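Local coordinates for protein-tyrosine-phosphatase PTP1 (Arabidopsis thaliana, PDB 6KRW) that removes phosphate from phosphotyrosine in proteins, acting on the MAP kinase MPK6 and modulating plant defence responses, at residues A[27-38]-A[282-292]; A[90-98]-A[273-281]. All coordinates share one frame; numbering follows the deposited sequence.

How the interactions relate
The two interactions show how a classical tyrosine phosphatase joins remote parts of its chain beside the substrate-binding loops. Their centres are about 18 Å apart. Along the chain the order is 27-38, 90-98, 273-281 and 282-292, so interaction 2 falls between the two halves of interaction 1. Helices 267-277 and 285-303 follow each other directly: the first meets edge strand 92-95 of the mixed sheet, the second meets helix 27-39, the second of the chain. Arg-275 joins the two contacts, its NH1 probably bonded to Gln-38 OE1 and its NH2 to Val-282 O. Gln-283, which probably binds substrate as in relatives, lies in the connection between these helices.

Interaction 1 (A[27-38]-A[282-292]); sequences PDSIAHEFTGLQ and VQTMDQYFFCY
Glu-33 OE2 is gripped by two tyrosine hydroxyls, each donating to it at 2.6 Å: Tyr-292 OH reaches its syn lone pair, whereas Tyr-288 OH comes from above the carboxylate plane, 37° out of it. The glutamate chain runs extended beyond CG, and its other oxygen, OE1, forms a salt bridge with Lys-23 of helix 7-24. Two phenols and an ammonium group would be expected to keep this carboxylate ionised.

One turn earlier, Ile-30 is wedged among three rings. Its CG2, anti to the backbone N, sits over the centre of the Phe-289 ring, 3.5 Å from the centroid, in a nearly vertical CH-pi contact, and also touches Tyr-288 CD2. The other branch, CG1, lies over a face of Tyr-292, 3.9 Å from its centroid. Pro-27 CB meets the edge of Phe-289.

Tyr-288 packs as a knob into a hole formed by Ile-30, Glu-33, Phe-34 and Leu-37; the axes of 27-38 and 285-292 lie at 128°. With CG anti to the backbone N (chi1 -169°), Phe-34 turns its ring to the first turn of helix 285-303. One ring face is covered by Thr-284 and by Met-285, whose CA stands 3.9 Å from the centroid, while Val-282 O lies at the edge. The ring thus rests on the helix start, where Thr-284 and Gln-287 form a capping box; Gln-287 N donates to Thr-284 OG1 at 3.0 Å. Gln-287 OE1 receives the backbone N of Gln-283, a probable substrate-binding residue, as in relatives, whose NE2 bonds to Gly-280 O. A water bridges Gln-283 O to Gln-38 NE2, while Gln-38 OE1 is held by Arg-275.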
loop_
_atom_site.group_PDB
_atom_site.type_symbol
_atom_site.label_atom_id
_atom_site.label_comp_id
_atom_site.label_asym_id
_atom_site.label_seq_id
_atom_site.Cartn_x
_atom_site.Cartn_y
_atom_site.Cartn_z
ATOM N N PRO A 27 13.898 -22.559 -3.765
ATOM C CA PRO A 27 12.753 -21.841 -4.329
ATOM C C PRO A 27 11.480 -22.687 -4.467
ATOM O O PRO A 27 10.394 -22.114 -4.477
ATOM C CB PRO A 27 13.264 -21.372 -5.708
ATOM C CG PRO A 27 14.383 -22.327 -6.027
ATOM C CD PRO A 27 15.047 -22.590 -4.698
ATOM N N ASP A 28 11.624 -24.005 -4.540
ATOM C CA ASP A 28 10.445 -24.909 -4.538
ATOM C C ASP A 28 9.611 -24.646 -3.276
ATOM O O ASP A 28 8.374 -24.777 -3.361
ATOM C CB ASP A 28 10.847 -26.379 -4.670
ATOM C CG ASP A 28 11.374 -26.759 -6.049
ATOM O OD1 ASP A 28 11.412 -25.886 -6.933
ATOM O OD2 ASP A 28 11.748 -27.935 -6.240
ATOM N N SER A 29 10.239 -24.278 -2.147
ATOM C CA SER A 29 9.495 -24.021 -0.884
ATOM C C SER A 29 8.608 -22.786 -1.045
ATOM O O SER A 29 7.450 -22.782 -0.612
ATOM C CB SER A 29 10.408 -23.906 0.310
ATOM O OG SER A 29 11.216 -22.736 0.223
ATOM N N ILE A 30 9.136 -21.767 -1.693
ATOM C CA ILE A 30 8.395 -20.499 -1.935
ATOM C C ILE A 30 7.243 -20.763 -2.906
ATOM O O ILE A 30 6.137 -20.281 -2.652
ATOM C CB ILE A 30 9.351 -19.426 -2.474
ATOM C CG1 ILE A 30 10.429 -19.103 -1.439
ATOM C CG2 ILE A 30 8.579 -18.201 -2.935
ATOM C CD1 ILE A 30 11.549 -18.239 -1.974
ATOM N N ALA A 31 7.500 -21.488 -3.989
ATOM C CA ALA A 31 6.457 -21.787 -4.995
ATOM C C ALA A 31 5.314 -22.552 -4.315
ATOM O O ALA A 31 4.139 -22.229 -4.596
ATOM C CB ALA A 31 7.030 -22.549 -6.168
ATOM N N HIS A 32 5.674 -23.528 -3.468
ATOM C CA HIS A 32 4.685 -24.372 -2.742
ATOM C C HIS A 32 3.823 -23.470 -1.861
ATOM O O HIS A 32 2.590 -23.683 -1.813
ATOM C CB HIS A 32 5.395 -25.467 -1.933
ATOM C CG HIS A 32 4.483 -26.525 -1.416
ATOM N ND1 HIS A 32 3.951 -26.492 -0.143
ATOM C CD2 HIS A 32 4.036 -27.663 -1.988
ATOM C CE1 HIS A 32 3.203 -27.558 0.045
ATOM N NE2 HIS A 32 3.240 -28.296 -1.070
ATOM N N GLU A 33 4.432 -22.515 -1.162
ATOM C CA GLU A 33 3.645 -21.591 -0.303
ATOM C C GLU A 33 2.602 -20.866 -1.160
ATOM O O GLU A 33 1.423 -20.766 -0.755
ATOM C CB GLU A 33 4.537 -20.586 0.421
ATOM C CG GLU A 33 5.448 -21.187 1.466
ATOM C CD GLU A 33 6.391 -20.211 2.146
ATOM O OE1 GLU A 33 7.046 -20.598 3.126
ATOM O OE2 GLU A 33 6.493 -19.061 1.666
ATOM N N PHE A 34 3.019 -20.288 -2.292
ATOM C CA PHE A 34 2.065 -19.502 -3.109
ATOM C C PHE A 34 0.963 -20.397 -3.686
ATOM O O PHE A 34 -0.200 -19.968 -3.697
ATOM C CB PHE A 34 2.786 -18.719 -4.209
ATOM C CG PHE A 34 1.891 -17.714 -4.864
ATOM C CD1 PHE A 34 1.559 -16.543 -4.199
ATOM C CD2 PHE A 34 1.315 -17.958 -6.105
ATOM C CE1 PHE A 34 0.705 -15.623 -4.786
ATOM C CE2 PHE A 34 0.439 -17.046 -6.670
ATOM C CZ PHE A 34 0.150 -15.871 -6.020
ATOM N N THR A 35 1.317 -21.586 -4.171
ATOM C CA THR A 35 0.301 -22.534 -4.680
ATOM C C THR A 35 -0.716 -22.841 -3.572
ATOM O O THR A 35 -1.944 -22.916 -3.868
ATOM C CB THR A 35 0.983 -23.788 -5.229
ATOM O OG1 THR A 35 1.832 -23.382 -6.304
ATOM C CG2 THR A 35 -0.021 -24.797 -5.729
ATOM N N GLY A 36 -0.240 -23.010 -2.341
ATOM C CA GLY A 36 -1.149 -23.268 -1.205
ATOM C C GLY A 36 -2.061 -22.084 -0.938
ATOM O O GLY A 36 -3.258 -22.269 -0.659
ATOM N N LEU A 37 -1.522 -20.871 -0.962
ATOM C CA LEU A 37 -2.355 -19.659 -0.791
ATOM C C LEU A 37 -3.420 -19.615 -1.884
ATOM O O LEU A 37 -4.573 -19.289 -1.590
ATOM C CB LEU A 37 -1.478 -18.403 -0.854
ATOM C CG LEU A 37 -0.594 -18.153 0.363
ATOM C CD1 LEU A 37 0.487 -17.122 0.057
ATOM C CD2 LEU A 37 -1.431 -17.716 1.565
ATOM N N GLN A 38 -3.054 -19.899 -3.130
ATOM C CA GLN A 38 -4.040 -19.851 -4.230
ATOM C C GLN A 38 -5.108 -20.937 -4.036
ATOM O O GLN A 38 -6.274 -20.670 -4.335
ATOM C CB GLN A 38 -3.318 -19.992 -5.570
ATOM C CG GLN A 38 -2.382 -18.838 -5.896
ATOM C CD GLN A 38 -3.122 -17.537 -6.039
ATOM O OE1 GLN A 38 -3.425 -16.873 -5.040
ATOM N NE2 GLN A 38 -3.405 -17.161 -7.275
ATOM N N VAL A 282 -1.340 -9.624 -3.122
ATOM C CA VAL A 282 -0.204 -10.352 -3.761
ATOM C C VAL A 282 -0.798 -11.224 -4.861
ATOM O O VAL A 282 -1.283 -12.332 -4.586
ATOM C CB VAL A 282 0.727 -11.117 -2.799
ATOM C CG1 VAL A 282 1.984 -11.614 -3.533
ATOM C CG2 VAL A 282 1.133 -10.255 -1.631
ATOM N N GLN A 283 -0.757 -10.739 -6.105
ATOM C CA GLN A 283 -1.513 -11.378 -7.202
ATOM C C GLN A 283 -0.779 -12.537 -7.869
ATOM O O GLN A 283 -1.470 -13.457 -8.336
ATOM C CB GLN A 283 -1.949 -10.319 -8.204
ATOM C CG GLN A 283 -3.146 -9.539 -7.714
ATOM C CD GLN A 283 -4.372 -10.357 -8.008
ATOM O OE1 GLN A 283 -4.757 -10.518 -9.164
ATOM N NE2 GLN A 283 -4.984 -10.880 -6.950
ATOM N N THR A 284 0.540 -12.516 -7.947
ATOM C CA THR A 284 1.216 -13.530 -8.798
ATOM C C THR A 284 2.344 -14.228 -8.051
ATOM O O THR A 284 2.866 -13.677 -7.098
ATOM C CB THR A 284 1.767 -12.904 -10.086
ATOM O OG1 THR A 284 2.882 -12.094 -9.732
ATOM C CG2 THR A 284 0.755 -12.074 -10.846
ATOM N N MET A 285 2.760 -15.375 -8.567
ATOM C CA MET A 285 3.892 -16.094 -7.938
ATOM C C MET A 285 5.176 -15.265 -8.106
ATOM O O MET A 285 5.981 -15.246 -7.174
ATOM C CB MET A 285 4.054 -17.489 -8.546
ATOM C CG MET A 285 5.110 -18.322 -7.853
ATOM S SD MET A 285 5.309 -19.983 -8.555
ATOM C CE MET A 285 3.807 -20.753 -7.954
ATOM N N ASP A 286 5.350 -14.559 -9.229
ATOM C CA ASP A 286 6.532 -13.675 -9.354
ATOM C C ASP A 286 6.498 -12.560 -8.305
ATOM O O ASP A 286 7.561 -12.250 -7.736
ATOM C CB ASP A 286 6.642 -13.097 -10.768
ATOM C CG ASP A 286 7.131 -14.085 -11.800
ATOM O OD1 ASP A 286 7.653 -15.157 -11.415
ATOM O OD2 ASP A 286 6.991 -13.771 -12.982
ATOM N N GLN A 287 5.317 -12.022 -7.982
ATOM C CA GLN A 287 5.220 -10.986 -6.932
ATOM C C GLN A 287 5.585 -11.591 -5.579
ATOM O O GLN A 287 6.233 -10.930 -4.804
ATOM C CB GLN A 287 3.830 -10.347 -6.920
ATOM C CG GLN A 287 3.672 -9.345 -8.062
ATOM C CD GLN A 287 2.256 -8.865 -8.229
ATOM O OE1 GLN A 287 1.359 -9.273 -7.491
ATOM N NE2 GLN A 287 2.028 -7.985 -9.193
ATOM N N TYR A 288 5.162 -12.834 -5.330
ATOM C CA TYR A 288 5.479 -13.494 -4.051
ATOM C C TYR A 288 6.984 -13.710 -3.939
ATOM O O TYR A 288 7.561 -13.445 -2.911
ATOM C CB TYR A 288 4.655 -14.785 -3.965
ATOM C CG TYR A 288 4.683 -15.430 -2.609
ATOM C CD1 TYR A 288 3.999 -14.855 -1.549
ATOM C CD2 TYR A 288 5.408 -16.574 -2.378
ATOM C CE1 TYR A 288 4.023 -15.427 -0.292
ATOM C CE2 TYR A 288 5.414 -17.170 -1.125
ATOM C CZ TYR A 288 4.759 -16.564 -0.071
ATOM O OH TYR A 288 4.745 -17.136 1.186
ATOM N N PHE A 289 7.613 -14.142 -5.026
ATOM C CA PHE A 289 9.095 -14.290 -5.053
ATOM C C PHE A 289 9.748 -12.923 -4.818
ATOM O O PHE A 289 10.754 -12.832 -4.097
ATOM C CB PHE A 289 9.570 -14.915 -6.369
ATOM C CG PHE A 289 9.673 -16.414 -6.308
ATOM C CD1 PHE A 289 10.843 -17.029 -5.890
ATOM C CD2 PHE A 289 8.603 -17.211 -6.667
ATOM C CE1 PHE A 289 10.939 -18.408 -5.845
ATOM C CE2 PHE A 289 8.694 -18.597 -6.586
ATOM C CZ PHE A 289 9.866 -19.193 -6.198
ATOM N N PHE A 290 9.197 -11.882 -5.429
ATOM C CA PHE A 290 9.777 -10.520 -5.286
ATOM C C PHE A 290 9.729 -10.090 -3.816
ATOM O O PHE A 290 10.656 -9.460 -3.337
ATOM C CB PHE A 290 9.063 -9.545 -6.217
ATOM C CG PHE A 290 9.621 -8.146 -6.201
ATOM C CD1 PHE A 290 10.741 -7.818 -6.954
ATOM C CD2 PHE A 290 9.040 -7.150 -5.443
ATOM C CE1 PHE A 290 11.254 -6.527 -6.927
ATOM C CE2 PHE A 290 9.550 -5.861 -5.417
ATOM C CZ PHE A 290 10.669 -5.548 -6.171
ATOM N N CYS A 291 8.650 -10.460 -3.095
ATOM C CA CYS A 291 8.559 -10.172 -1.642
ATOM C C CYS A 291 9.778 -10.776 -0.950
ATOM O O CYS A 291 10.440 -10.114 -0.191
ATOM C CB CYS A 291 7.350 -10.838 -0.980
ATOM S SG CYS A 291 5.756 -10.105 -1.370
ATOM N N TYR A 292 10.045 -12.058 -1.210
ATOM C CA TYR A 292 11.171 -12.746 -0.538
ATOM C C TYR A 292 12.490 -12.054 -0.904
ATOM O O TYR A 292 13.297 -11.790 -0.027
ATOM C CB TYR A 292 11.230 -14.209 -0.947
ATOM C CG TYR A 292 10.464 -15.136 -0.037
ATOM C CD1 TYR A 292 11.045 -15.583 1.129
ATOM C CD2 TYR A 292 9.192 -15.572 -0.350
ATOM C CE1 TYR A 292 10.382 -16.434 1.984
ATOM C CE2 TYR A 292 8.515 -16.438 0.496
ATOM C CZ TYR A 292 9.113 -16.858 1.660
ATOM O OH TYR A 292 8.486 -17.710 2.550
HETATM O O HOH W 1 -4.279 -14.181 -7.636
#

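Interaction 2 (A[90-98]-A[273-281]); sequences VNASLIKTS and LFRKQRIGM
Arg-278 takes Asn-91 OD1 end-on with both terminal nitrogens, NH2 at 2.9 Å and NH1 slightly farther. Arg-278 NH1 also donates to Ser-93 OG at 2.9 Å. These acceptors lie near the guanidinium plane, which stands at 72° to the Asn-91 amide. With CG anti to the backbone N and the chain extended to NE, the arginine runs alongside Ser-93.

Further along, Gln-277 pairs its amide with the backbone of Lys-96: OE1 accepts from Lys-96 N at 2.8 Å, and NE2 donates to Lys-96 O at 2.9 Å from above the carbonyl plane. The glutamine thus occupies both peptide groups of Lys-96, just past strand 92-95, an outermost strand of the mixed sheet, which pairs antiparallel with 106-109. Between the two polar grips Ile-95 sets CG2 over a face of Phe-274, while its CD1 meets Met-281 CE tip to tip. Thr-97 CG2 approaches the edge of the same ring.

In the next shell, a water links Ser-93 OG to Gln-277 O. Asn-91 ND2 is held by Val-68 O and Asn-63 OD1, and Arg-278 NH2 also reaches Ala-239 O in the PTP signature loop, which carries the nucleophile Cys-237 and probably binds substrate, as in relatives.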
loop_
_atom_site.group_PDB
_atom_site.type_symbol
_atom_site.label_atom_id
_atom_site.label_comp_id
_atom_site.label_asym_id
_atom_site.label_seq_id
_atom_site.Cartn_x
_atom_site.Cartn_y
_atom_site.Cartn_z
ATOM N N VAL A 90 -15.896 4.217 0.033
ATOM C CA VAL A 90 -14.704 4.357 -0.830
ATOM C C VAL A 90 -14.073 2.979 -0.965
ATOM O O VAL A 90 -14.119 2.169 -0.012
ATOM C CB VAL A 90 -13.765 5.426 -0.267
ATOM C CG1 VAL A 90 -13.356 5.177 1.146
ATOM C CG2 VAL A 90 -12.524 5.588 -1.142
ATOM N N ASN A 91 -13.515 2.669 -2.126
ATOM C CA ASN A 91 -12.857 1.369 -2.362
ATOM C C ASN A 91 -11.506 1.398 -1.666
ATOM O O ASN A 91 -10.490 1.746 -2.295
ATOM C CB ASN A 91 -12.822 1.021 -3.834
ATOM C CG ASN A 91 -12.415 -0.413 -4.058
ATOM O OD1 ASN A 91 -11.503 -0.921 -3.399
ATOM N ND2 ASN A 91 -13.070 -1.062 -5.011
ATOM N N ALA A 92 -11.479 1.074 -0.382
ATOM C CA ALA A 92 -10.276 1.242 0.445
ATOM C C ALA A 92 -10.418 0.339 1.661
ATOM O O ALA A 92 -11.559 0.263 2.217
ATOM C CB ALA A 92 -10.102 2.675 0.879
ATOM N N SER A 93 -9.343 -0.316 2.030
ATOM C CA SER A 93 -9.314 -1.328 3.108
ATOM C C SER A 93 -8.251 -0.986 4.130
ATOM O O SER A 93 -7.120 -0.619 3.756
ATOM C CB SER A 93 -8.980 -2.671 2.509
ATOM O OG SER A 93 -9.896 -3.045 1.516
ATOM N N LEU A 94 -8.542 -1.089 5.416
ATOM C CA LEU A 94 -7.540 -1.028 6.481
ATOM C C LEU A 94 -6.728 -2.301 6.552
ATOM O O LEU A 94 -7.298 -3.395 6.754
ATOM C CB LEU A 94 -8.185 -0.783 7.832
ATOM C CG LEU A 94 -7.196 -0.569 8.964
ATOM C CD1 LEU A 94 -6.391 0.703 8.754
ATOM C CD2 LEU A 94 -7.913 -0.555 10.293
ATOM N N ILE A 95 -5.417 -2.192 6.368
ATOM C CA ILE A 95 -4.474 -3.307 6.503
ATOM C C ILE A 95 -3.707 -3.080 7.772
ATOM O O ILE A 95 -2.931 -2.125 7.873
ATOM C CB ILE A 95 -3.546 -3.437 5.280
ATOM C CG1 ILE A 95 -4.299 -3.351 3.963
ATOM C CG2 ILE A 95 -2.705 -4.690 5.389
ATOM C CD1 ILE A 95 -5.334 -4.427 3.759
ATOM N N LYS A 96 -3.930 -3.936 8.768
ATOM C CA LYS A 96 -3.362 -3.752 10.112
ATOM C C LYS A 96 -3.054 -5.134 10.670
ATOM O O LYS A 96 -3.969 -5.941 10.783
ATOM C CB LYS A 96 -4.305 -2.938 10.996
ATOM C CG LYS A 96 -3.817 -2.680 12.405
ATOM C CD LYS A 96 -4.763 -1.809 13.202
ATOM C CE LYS A 96 -4.199 -1.476 14.566
ATOM N NZ LYS A 96 -5.127 -0.641 15.369
ATOM N N THR A 97 -1.826 -5.381 11.058
ATOM C CA THR A 97 -1.393 -6.689 11.581
ATOM C C THR A 97 -1.176 -6.599 13.092
ATOM O O THR A 97 -1.199 -7.616 13.749
ATOM C CB THR A 97 -0.114 -7.149 10.887
ATOM O OG1 THR A 97 0.915 -6.197 11.203
ATOM C CG2 THR A 97 -0.291 -7.262 9.395
ATOM N N SER A 98 -0.916 -5.421 13.617
ATOM C CA SER A 98 -0.338 -5.260 14.972
ATOM C C SER A 98 -0.846 -3.968 15.598
ATOM O O SER A 98 -1.246 -3.069 14.868
ATOM C CB SER A 98 1.174 -5.241 14.987
ATOM O OG SER A 98 1.784 -6.037 13.978
ATOM N N LEU A 273 -3.112 -13.345 6.056
ATOM C CA LEU A 273 -3.767 -12.310 6.891
ATOM C C LEU A 273 -4.172 -11.107 6.043
ATOM O O LEU A 273 -5.270 -10.593 6.141
ATOM C CB LEU A 273 -2.852 -11.907 8.024
ATOM C CG LEU A 273 -3.389 -10.833 8.965
ATOM C CD1 LEU A 273 -4.743 -11.218 9.568
ATOM C CD2 LEU A 273 -2.389 -10.599 10.090
ATOM N N PHE A 274 -3.253 -10.698 5.163
ATOM C CA PHE A 274 -3.602 -9.580 4.259
ATOM C C PHE A 274 -4.828 -9.914 3.421
ATOM O O PHE A 274 -5.674 -9.052 3.197
ATOM C CB PHE A 274 -2.437 -9.263 3.307
ATOM C CG PHE A 274 -1.281 -8.499 3.878
ATOM C CD1 PHE A 274 -1.179 -8.170 5.219
ATOM C CD2 PHE A 274 -0.278 -8.081 3.019
ATOM C CE1 PHE A 274 -0.103 -7.414 5.686
ATOM C CE2 PHE A 274 0.811 -7.376 3.513
ATOM C CZ PHE A 274 0.882 -7.005 4.822
ATOM N N ARG A 275 -4.906 -11.156 2.949
ATOM C CA ARG A 275 -6.058 -11.584 2.119
ATOM C C ARG A 275 -7.372 -11.619 2.931
ATOM O O ARG A 275 -8.402 -11.371 2.355
ATOM C CB ARG A 275 -5.732 -12.894 1.410
ATOM C CG ARG A 275 -4.739 -12.715 0.277
ATOM C CD ARG A 275 -4.277 -14.043 -0.243
ATOM N NE ARG A 275 -3.499 -13.838 -1.451
ATOM C CZ ARG A 275 -3.302 -14.742 -2.383
ATOM N NH1 ARG A 275 -3.858 -15.935 -2.314
ATOM N NH2 ARG A 275 -2.567 -14.473 -3.448
ATOM N N LYS A 276 -7.280 -11.814 4.247
ATOM C CA LYS A 276 -8.478 -11.710 5.115
ATOM C C LYS A 276 -8.878 -10.250 5.269
ATOM O O LYS A 276 -10.004 -9.955 5.695
ATOM C CB LYS A 276 -8.197 -12.376 6.460
ATOM C CG LYS A 276 -8.078 -13.890 6.406
ATOM C CD LYS A 276 -8.358 -14.585 7.712
ATOM C CE LYS A 276 -7.672 -13.973 8.920
ATOM N NZ LYS A 276 -7.475 -14.986 9.995
ATOM N N GLN A 277 -7.982 -9.318 4.855
ATOM C CA GLN A 277 -8.247 -7.869 4.967
ATOM C C GLN A 277 -8.510 -7.193 3.611
ATOM O O GLN A 277 -9.137 -6.141 3.620
ATOM C CB GLN A 277 -7.102 -7.185 5.728
ATOM C CG GLN A 277 -6.986 -7.741 7.160
ATOM C CD GLN A 277 -5.893 -7.128 8.001
ATOM O OE1 GLN A 277 -5.270 -6.153 7.619
ATOM N NE2 GLN A 277 -5.696 -7.607 9.212
ATOM N N ARG A 278 -8.089 -7.808 2.520
ATOM C CA ARG A 278 -8.449 -7.282 1.179
ATOM C C ARG A 278 -8.247 -8.440 0.205
ATOM O O ARG A 278 -7.152 -9.026 0.166
ATOM C CB ARG A 278 -7.640 -6.035 0.776
ATOM C CG ARG A 278 -8.166 -5.382 -0.487
ATOM C CD ARG A 278 -7.416 -4.048 -0.674
ATOM N NE ARG A 278 -7.670 -3.355 -1.943
ATOM C CZ ARG A 278 -8.728 -2.630 -2.242
ATOM N NH1 ARG A 278 -9.714 -2.460 -1.365
ATOM N NH2 ARG A 278 -8.831 -2.037 -3.426
ATOM N N ILE A 279 -9.284 -8.757 -0.547
ATOM C CA ILE A 279 -9.254 -9.946 -1.424
ATOM C C ILE A 279 -8.062 -9.865 -2.382
ATOM O O ILE A 279 -7.847 -8.792 -3.015
ATOM C CB ILE A 279 -10.588 -10.128 -2.165
ATOM C CG1 ILE A 279 -10.616 -11.483 -2.872
ATOM C CG2 ILE A 279 -10.887 -8.949 -3.076
ATOM C CD1 ILE A 279 -11.958 -11.902 -3.387
ATOM N N GLY A 280 -7.316 -10.950 -2.469
ATOM C CA GLY A 280 -6.330 -11.119 -3.560
ATOM C C GLY A 280 -5.019 -10.383 -3.340
ATOM O O GLY A 280 -4.225 -10.278 -4.302
ATOM N N MET A 281 -4.725 -9.896 -2.153
ATOM C CA MET A 281 -3.426 -9.219 -1.908
ATOM C C MET A 281 -2.287 -10.161 -2.301
ATOM O O MET A 281 -2.268 -11.286 -1.899
ATOM C CB MET A 281 -3.311 -8.801 -0.438
ATOM C CG MET A 281 -4.298 -7.728 -0.067
ATOM S SD MET A 281 -3.710 -6.051 -0.411
ATOM C CE MET A 281 -2.734 -5.782 1.053
HETATM O O HOH W 2 -11.357 -4.887 2.863
#